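Local coordinates for protein galactonate dehydratase (Zobellia galactanivorans, PDB 5OLC) that belongs to the enolase superfamily of enzymes, joining a mandelate racemase/muconate lactonizing enzyme-type N-terminal domain to a C-terminal TIM-barrel domain, at residues Leu121-Val125 with Ser126-Gly130; Tyr57-Ala60 with Ala61-Ser65; Val371-Met375 with Asp376-His380. All blocks are in the same frame, centred on the assembly; numbering follows the deposited sequence.

Interaction 1: Leu121-Val125 with Ser126-Gly130; sequences LNLPV and SVLLG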
loop_
_atom_site.group_PDB
_atom_site.type_symbol
_atom_site.label_atom_id
_atom_site.label_comp_id
_atom_site.label_asym_id
_atom_site.label_seq_id
_atom_site.Cartn_x
_atom_site.Cartn_y
_atom_site.Cartn_z
ATOM N N LEU A 121 15.923 -29.016 36.913
ATOM C CA LEU A 121 17.108 -29.326 36.090
ATOM C C LEU A 121 18.396 -28.701 36.645
ATOM O O LEU A 121 19.421 -28.706 35.972
ATOM C CB LEU A 121 16.883 -28.921 34.606
ATOM C CG LEU A 121 15.745 -29.619 33.841
ATOM C CD1 LEU A 121 15.543 -28.985 32.499
ATOM C CD2 LEU A 121 16.015 -31.091 33.679
ATOM N N ASN A 122 18.335 -28.171 37.872
ATOM C CA ASN A 122 19.433 -27.556 38.638
ATOM C C ASN A 122 20.262 -26.524 37.863
ATOM O O ASN A 122 21.493 -26.510 37.949
ATOM C CB ASN A 122 20.323 -28.617 39.267
ATOM C CG ASN A 122 20.756 -28.193 40.643
ATOM O OD1 ASN A 122 21.740 -27.461 40.808
ATOM N ND2 ASN A 122 19.946 -28.522 41.649
ATOM N N LEU A 123 19.566 -25.638 37.138
ATOM C CA LEU A 123 20.166 -24.571 36.331
ATOM C C LEU A 123 19.409 -23.252 36.489
ATOM O O LEU A 123 18.182 -23.301 36.616
ATOM C CB LEU A 123 20.121 -24.954 34.840
ATOM C CG LEU A 123 21.185 -25.899 34.316
ATOM C CD1 LEU A 123 20.852 -26.314 32.907
ATOM C CD2 LEU A 123 22.565 -25.263 34.357
ATOM N N PRO A 124 20.058 -22.059 36.381
ATOM C CA PRO A 124 19.268 -20.812 36.403
ATOM C C PRO A 124 18.351 -20.721 35.164
ATOM O O PRO A 124 18.516 -21.507 34.214
ATOM C CB PRO A 124 20.331 -19.706 36.443
ATOM C CG PRO A 124 21.532 -20.318 35.860
ATOM C CD PRO A 124 21.494 -21.782 36.194
ATOM N N VAL A 125 17.355 -19.809 35.187
ATOM C CA VAL A 125 16.394 -19.630 34.087
ATOM C C VAL A 125 17.092 -19.126 32.804
ATOM O O VAL A 125 16.771 -19.624 31.720
ATOM C CB VAL A 125 15.169 -18.762 34.494
ATOM C CG1 VAL A 125 14.222 -18.532 33.318
ATOM C CG2 VAL A 125 14.414 -19.396 35.661
ATOM N N SER A 126 18.053 -18.162 32.920
ATOM C CA SER A 126 18.767 -17.606 31.759
ATOM C C SER A 126 19.463 -18.674 30.932
ATOM O O SER A 126 19.324 -18.681 29.709
ATOM C CB SER A 126 19.728 -16.483 32.152
ATOM O OG SER A 126 20.285 -16.575 33.454
ATOM N N VAL A 127 20.149 -19.618 31.597
ATOM C CA VAL A 127 20.829 -20.737 30.944
ATOM C C VAL A 127 19.786 -21.663 30.294
ATOM O O VAL A 127 20.006 -22.188 29.194
ATOM C CB VAL A 127 21.758 -21.457 31.956
ATOM C CG1 VAL A 127 22.168 -22.856 31.485
ATOM C CG2 VAL A 127 22.984 -20.599 32.247
ATOM N N LEU A 128 18.636 -21.810 30.960
ATOM C CA LEU A 128 17.545 -22.649 30.475
ATOM C C LEU A 128 16.695 -21.995 29.363
ATOM O O LEU A 128 15.880 -22.695 28.730
ATOM C CB LEU A 128 16.675 -23.118 31.648
ATOM C CG LEU A 128 17.119 -24.401 32.296
ATOM C CD1 LEU A 128 16.408 -24.608 33.568
ATOM C CD2 LEU A 128 16.852 -25.568 31.394
ATOM N N LEU A 129 16.881 -20.662 29.138
ATOM C CA LEU A 129 16.203 -19.902 28.071
ATOM C C LEU A 129 17.065 -19.992 26.785
ATOM O O LEU A 129 16.617 -19.626 25.690
ATOM C CB LEU A 129 15.974 -18.408 28.449
ATOM C CG LEU A 129 14.832 -18.008 29.400
ATOM C CD1 LEU A 129 14.987 -16.546 29.847
ATOM C CD2 LEU A 129 13.450 -18.240 28.781
ATOM N N GLY A 130 18.309 -20.450 26.947
ATOM C CA GLY A 130 19.251 -20.598 25.844
ATOM C C GLY A 130 20.694 -20.282 26.176
ATOM O O GLY A 130 21.596 -20.771 25.489
#

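Interaction 2: Tyr57-Ala60 with Ala61-Ser65; sequences YGPA and AVIKS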
loop_
_atom_site.group_PDB
_atom_site.type_symbol
_atom_site.label_atom_id
_atom_site.label_comp_id
_atom_site.label_asym_id
_atom_site.label_seq_id
_atom_site.Cartn_x
_atom_site.Cartn_y
_atom_site.Cartn_z
ATOM N N TYR A 57 0.877 -9.363 36.714
ATOM C CA TYR A 57 0.854 -7.899 36.776
ATOM C C TYR A 57 -0.517 -7.346 36.409
ATOM O O TYR A 57 -1.042 -7.671 35.337
ATOM C CB TYR A 57 1.967 -7.269 35.918
ATOM C CG TYR A 57 1.980 -5.754 35.932
ATOM C CD1 TYR A 57 2.654 -5.051 36.927
ATOM C CD2 TYR A 57 1.356 -5.021 34.922
ATOM C CE1 TYR A 57 2.689 -3.651 36.929
ATOM C CE2 TYR A 57 1.378 -3.622 34.918
ATOM C CZ TYR A 57 2.046 -2.940 35.924
ATOM O OH TYR A 57 2.069 -1.564 35.913
ATOM N N GLY A 58 -1.066 -6.514 37.301
ATOM C CA GLY A 58 -2.369 -5.879 37.140
ATOM C C GLY A 58 -3.213 -5.880 38.400
ATOM O O GLY A 58 -2.654 -5.794 39.497
ATOM N N PRO A 59 -4.567 -5.986 38.296
ATOM C CA PRO A 59 -5.405 -5.980 39.515
ATOM C C PRO A 59 -5.414 -7.334 40.244
ATOM O O PRO A 59 -6.068 -8.306 39.828
ATOM C CB PRO A 59 -6.786 -5.535 39.001
ATOM C CG PRO A 59 -6.653 -5.395 37.497
ATOM C CD PRO A 59 -5.407 -6.101 37.090
ATOM N N ALA A 60 -4.654 -7.381 41.340
ATOM C CA ALA A 60 -4.423 -8.549 42.177
ATOM C C ALA A 60 -5.597 -9.548 42.266
ATOM O O ALA A 60 -5.491 -10.650 41.729
ATOM C CB ALA A 60 -3.984 -8.121 43.560
ATOM N N ALA A 61 -6.711 -9.159 42.898
ATOM C CA ALA A 61 -7.870 -10.022 43.131
ATOM C C ALA A 61 -8.539 -10.581 41.857
ATOM O O ALA A 61 -9.187 -11.634 41.911
ATOM C CB ALA A 61 -8.874 -9.288 43.984
ATOM N N VAL A 62 -8.354 -9.882 40.714
ATOM C CA VAL A 62 -8.887 -10.290 39.410
ATOM C C VAL A 62 -7.970 -11.338 38.813
ATOM O O VAL A 62 -8.454 -12.287 38.180
ATOM C CB VAL A 62 -9.098 -9.112 38.432
ATOM C CG1 VAL A 62 -10.238 -9.420 37.465
ATOM C CG2 VAL A 62 -9.374 -7.817 39.180
ATOM N N ILE A 63 -6.642 -11.164 39.022
ATOM C CA ILE A 63 -5.621 -12.107 38.551
ATOM C C ILE A 63 -5.731 -13.420 39.352
ATOM O O ILE A 63 -5.618 -14.514 38.788
ATOM C CB ILE A 63 -4.194 -11.453 38.592
ATOM C CG1 ILE A 63 -4.030 -10.415 37.453
ATOM C CG2 ILE A 63 -3.054 -12.495 38.538
ATOM C CD1 ILE A 63 -3.147 -9.310 37.786
ATOM N N LYS A 64 -5.992 -13.280 40.660
ATOM C CA LYS A 64 -6.112 -14.366 41.603
ATOM C C LYS A 64 -7.261 -15.306 41.223
ATOM O O LYS A 64 -7.151 -16.515 41.395
ATOM C CB LYS A 64 -6.317 -13.783 42.994
ATOM C CG LYS A 64 -5.903 -14.719 44.128
ATOM C CD LYS A 64 -7.068 -15.055 45.037
ATOM C CE LYS A 64 -7.599 -16.446 44.801
ATOM N NZ LYS A 64 -8.851 -16.693 45.570
ATOM N N SER A 65 -8.347 -14.758 40.683
ATOM C CA SER A 65 -9.488 -15.567 40.262
ATOM C C SER A 65 -9.168 -16.245 38.945
ATOM O O SER A 65 -9.698 -17.328 38.667
ATOM C CB SER A 65 -10.730 -14.695 40.121
ATOM O OG SER A 65 -11.030 -14.106 41.372
#

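Interaction 3: Val371-Met375 with Asp376-His380; sequences VDVDM and DKLEH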
loop_
_atom_site.group_PDB
_atom_site.type_symbol
_atom_site.label_atom_id
_atom_site.label_comp_id
_atom_site.label_asym_id
_atom_site.label_seq_id
_atom_site.Cartn_x
_atom_site.Cartn_y
_atom_site.Cartn_z
ATOM N N VAL A 371 14.737 -16.990 43.777
ATOM C CA VAL A 371 13.839 -16.315 44.715
ATOM C C VAL A 371 13.021 -17.249 45.588
ATOM O O VAL A 371 12.603 -18.342 45.161
ATOM C CB VAL A 371 12.892 -15.271 44.073
ATOM C CG1 VAL A 371 13.603 -13.951 43.838
ATOM C CG2 VAL A 371 12.192 -15.801 42.823
ATOM N N ASP A 372 12.722 -16.728 46.798
ATOM C CA ASP A 372 11.877 -17.339 47.805
ATOM C C ASP A 372 10.937 -16.316 48.440
ATOM O O ASP A 372 11.130 -15.104 48.278
ATOM C CB ASP A 372 12.708 -18.081 48.860
ATOM C CG ASP A 372 12.348 -19.550 48.942
ATOM O OD1 ASP A 372 11.143 -19.880 48.781
ATOM O OD2 ASP A 372 13.268 -20.374 49.162
ATOM N N VAL A 373 9.895 -16.818 49.129
ATOM C CA VAL A 373 8.907 -16.004 49.829
ATOM C C VAL A 373 8.964 -16.309 51.347
ATOM O O VAL A 373 8.858 -17.478 51.738
ATOM C CB VAL A 373 7.484 -16.201 49.225
ATOM C CG1 VAL A 373 6.384 -15.676 50.153
ATOM C CG2 VAL A 373 7.380 -15.577 47.834
ATOM N N ASP A 374 9.147 -15.253 52.184
ATOM C CA ASP A 374 9.139 -15.343 53.649
ATOM C C ASP A 374 7.670 -15.600 53.995
ATOM O O ASP A 374 6.842 -14.692 53.872
ATOM C CB ASP A 374 9.643 -14.018 54.280
ATOM C CG ASP A 374 9.815 -13.991 55.796
ATOM O OD1 ASP A 374 9.201 -14.834 56.483
ATOM O OD2 ASP A 374 10.535 -13.097 56.296
ATOM N N MET A 375 7.341 -16.853 54.361
ATOM C CA MET A 375 5.967 -17.297 54.620
ATOM C C MET A 375 5.287 -16.622 55.832
ATOM O O MET A 375 4.054 -16.652 55.926
ATOM C CB MET A 375 5.898 -18.827 54.710
ATOM C CG MET A 375 6.336 -19.523 53.425
ATOM S SD MET A 375 5.443 -19.016 51.936
ATOM C CE MET A 375 4.240 -20.349 51.794
ATOM N N ASP A 376 6.084 -15.971 56.713
ATOM C CA ASP A 376 5.578 -15.225 57.864
ATOM C C ASP A 376 5.138 -13.839 57.406
ATOM O O ASP A 376 4.051 -13.389 57.780
ATOM C CB ASP A 376 6.629 -15.145 58.984
ATOM C CG ASP A 376 7.002 -16.483 59.607
ATOM O OD1 ASP A 376 6.117 -17.377 59.688
ATOM O OD2 ASP A 376 8.157 -16.622 60.057
ATOM N N LYS A 377 5.954 -13.187 56.541
ATOM C CA LYS A 377 5.634 -11.872 55.955
ATOM C C LYS A 377 4.538 -11.998 54.887
ATOM O O LYS A 377 3.843 -11.027 54.601
ATOM C CB LYS A 377 6.883 -11.179 55.413
ATOM C CG LYS A 377 7.939 -10.976 56.483
ATOM C CD LYS A 377 8.191 -9.510 56.762
ATOM C CE LYS A 377 9.553 -9.273 57.383
ATOM N NZ LYS A 377 10.675 -9.634 56.465
ATOM N N LEU A 378 4.361 -13.219 54.345
ATOM C CA LEU A 378 3.314 -13.589 53.393
ATOM C C LEU A 378 2.002 -13.623 54.168
ATOM O O LEU A 378 1.076 -12.909 53.782
ATOM C CB LEU A 378 3.624 -14.966 52.749
ATOM C CG LEU A 378 2.813 -15.502 51.541
ATOM C CD1 LEU A 378 1.521 -16.177 51.951
ATOM C CD2 LEU A 378 2.629 -14.490 50.454
ATOM N N GLU A 379 1.931 -14.403 55.289
ATOM C CA GLU A 379 0.733 -14.500 56.156
ATOM C C GLU A 379 0.328 -13.155 56.745
ATOM O O GLU A 379 -0.865 -12.887 56.890
ATOM C CB GLU A 379 0.922 -15.530 57.282
ATOM C CG GLU A 379 0.702 -16.975 56.845
ATOM C CD GLU A 379 -0.714 -17.392 56.498
ATOM O OE1 GLU A 379 -0.881 -18.157 55.517
ATOM O OE2 GLU A 379 -1.651 -16.978 57.221
ATOM N N HIS A 380 1.327 -12.305 57.057
ATOM C CA HIS A 380 1.102 -10.980 57.613
ATOM C C HIS A 380 0.470 -10.015 56.634
ATOM O O HIS A 380 -0.476 -9.329 57.008
ATOM C CB HIS A 380 2.389 -10.375 58.200
ATOM C CG HIS A 380 2.179 -8.991 58.738
ATOM N ND1 HIS A 380 2.722 -7.887 58.112
ATOM C CD2 HIS A 380 1.407 -8.573 59.770
ATOM C CE1 HIS A 380 2.314 -6.841 58.812
ATOM N NE2 HIS A 380 1.512 -7.204 59.811
#

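Interaction 1: Leu121-Val125 with Ser126-Gly130
The carbonyl of Pro124 receives the amide of Leu128 in a fairly straight bond (146°), with Leu128 N 3.3 Å from Pro124 O. One residue on, Leu129 N approaches Val125 O at 2.8 Å, but its bent geometry makes this a weak bond. A proline suits the start of so short a helix because its missing N-H costs nothing there, while its ring gives an apolar surface: Pro124 CG lies 3.9 Å from Val127 CG2. Val127 CG1, the other branch, reaches back to lie 3.8 Å from Leu123 CD2. With CG1 anti to the backbone N (chi1 163°), the two methyls of Val127 are divided between these neighbours. Leu128 also uses both its branches, setting CD1 3.9 Å from Leu123 CB and CD2 3.8 Å from Leu121 CD1; the Leu121 and Leu128 side chains cross at about a right angle. A forked side chain suits Val127 and Leu128, since each splits its two methyls between two neighbours. Asn122, with its positive phi, ends the preceding helix 101-120 in a Schellman motif, and Gly130 ends the short helix in another, its positive phi being readily adopted by a residue without a side chain. Val125 and Leu129 pack against Trp114 of helix 101-120 and against helix 283-296, and Ser126 N donates to His317 ND1 on helix 309-321. Leu121 and Leu123 meet Leu123 and Leu121 of a second subunit, placing this helix-to-helix turn between the barrel and a subunit interface.

Interaction 2: Tyr57-Ala60 with Ala61-Ser65
The loop from strand 51-56 into helix 60-70 becomes the helix's first turn here, where Pro59 O accepts from both Val62 N and Ile63 N. The bond from Ile63 N to Pro59 O is 3.0 Å long and fairly straight (155°), whereas Val62 N, 2.9 Å from the same Pro59 O, stands above the carbonyl plane. The next rung follows the ordinary helical pattern, from Lys64 N to Ala60 O at 2.9 Å. Proline fits this position because a residue just ahead of the helix needs no N-H, and its ring packs on the turn above: Pro59 CB lies 3.5 Å from Val62 CG2. This strand-turn-helix belongs to the N-terminal domain of the enolase superfamily, whose three-stranded antiparallel sheet lies against helices. Ile63, with CG1 anti to the carbonyl carbon (chi1 -74°), sends CD1 back along the loop to 3.5 Å from Gly58 C. At Gly58 the positive phi suits glycine, and the bare backbone leaves room for that methyl. The small methyl of Ala60 fits against Cys40 and Val18 of the sheet, while Ile63 also meets Ala104 of helix 101-120. Lys64 leads its amine to Asp68 in a salt bridge. Pro59 packs on Tyr96 of a third subunit.

Interaction 3: Val371-Met375 with Asp376-His380
Backbone strand geometry gives way to helix at Asp374, whose carbonyl O accepts from Leu378 N at 2.9 Å with the donor in the carbonyl plane; the next rung runs from Glu379 N to Met375 O at 3.2 Å. Asp374 is the N-cap. Its CG is anti to the backbone N (chi1 -175°), and the two carboxylate oxygens serve different partners: OD1 takes a weak capping bond from Asp376 N at 3.3 Å, and OD2 forms a weak salt bridge with Lys377 NZ at 3.5 Å. The chain of Lys377, bent at chi2 and chi4, passes alongside the carboxylate before its amine turns back to OD2. Aspartate suits the site because its short acid can reach a first-turn amide, here that of Asp376; the nearby carboxylate of Asp376 probably adds some repulsion, offset in part by Lys377. In the enolase superfamily the chain leaves the barrel near its C terminus and returns to the N-terminal domain, and here strand 371-373 pairs antiparallel with strand 350-357 while Val373 and Met375 meet Trp53 of strand 51-56. Apart from the cap, Val373 CG1 lies 3.8 Å from Leu378 CG, a beta-branched strand residue against a helical leucine. Val349, on helix 344-349, touches both of these side chains.

From the N terminus the three contacts come in series as interaction 2, interaction 1 and interaction 3; none nests within or crosses another, and each closes only a turn of a few residues. Residues 57-65 lead the N-terminal sheet into helix 60-70. Residues 121-130 follow helix 101-120, which interaction 2 also touches through Val62 and Ile63, and carry the chain towards the barrel. Residues 371-380 bring it back from the barrel to strand 51-56, the strand that leads into interaction 2. Helix 309-321 is shared by interactions 1 and 3, whose nearest atoms are about 8 Å apart. Interactions 1 and 2 face different neighbouring subunits, whereas interaction 3 touches no other chain of the assembly.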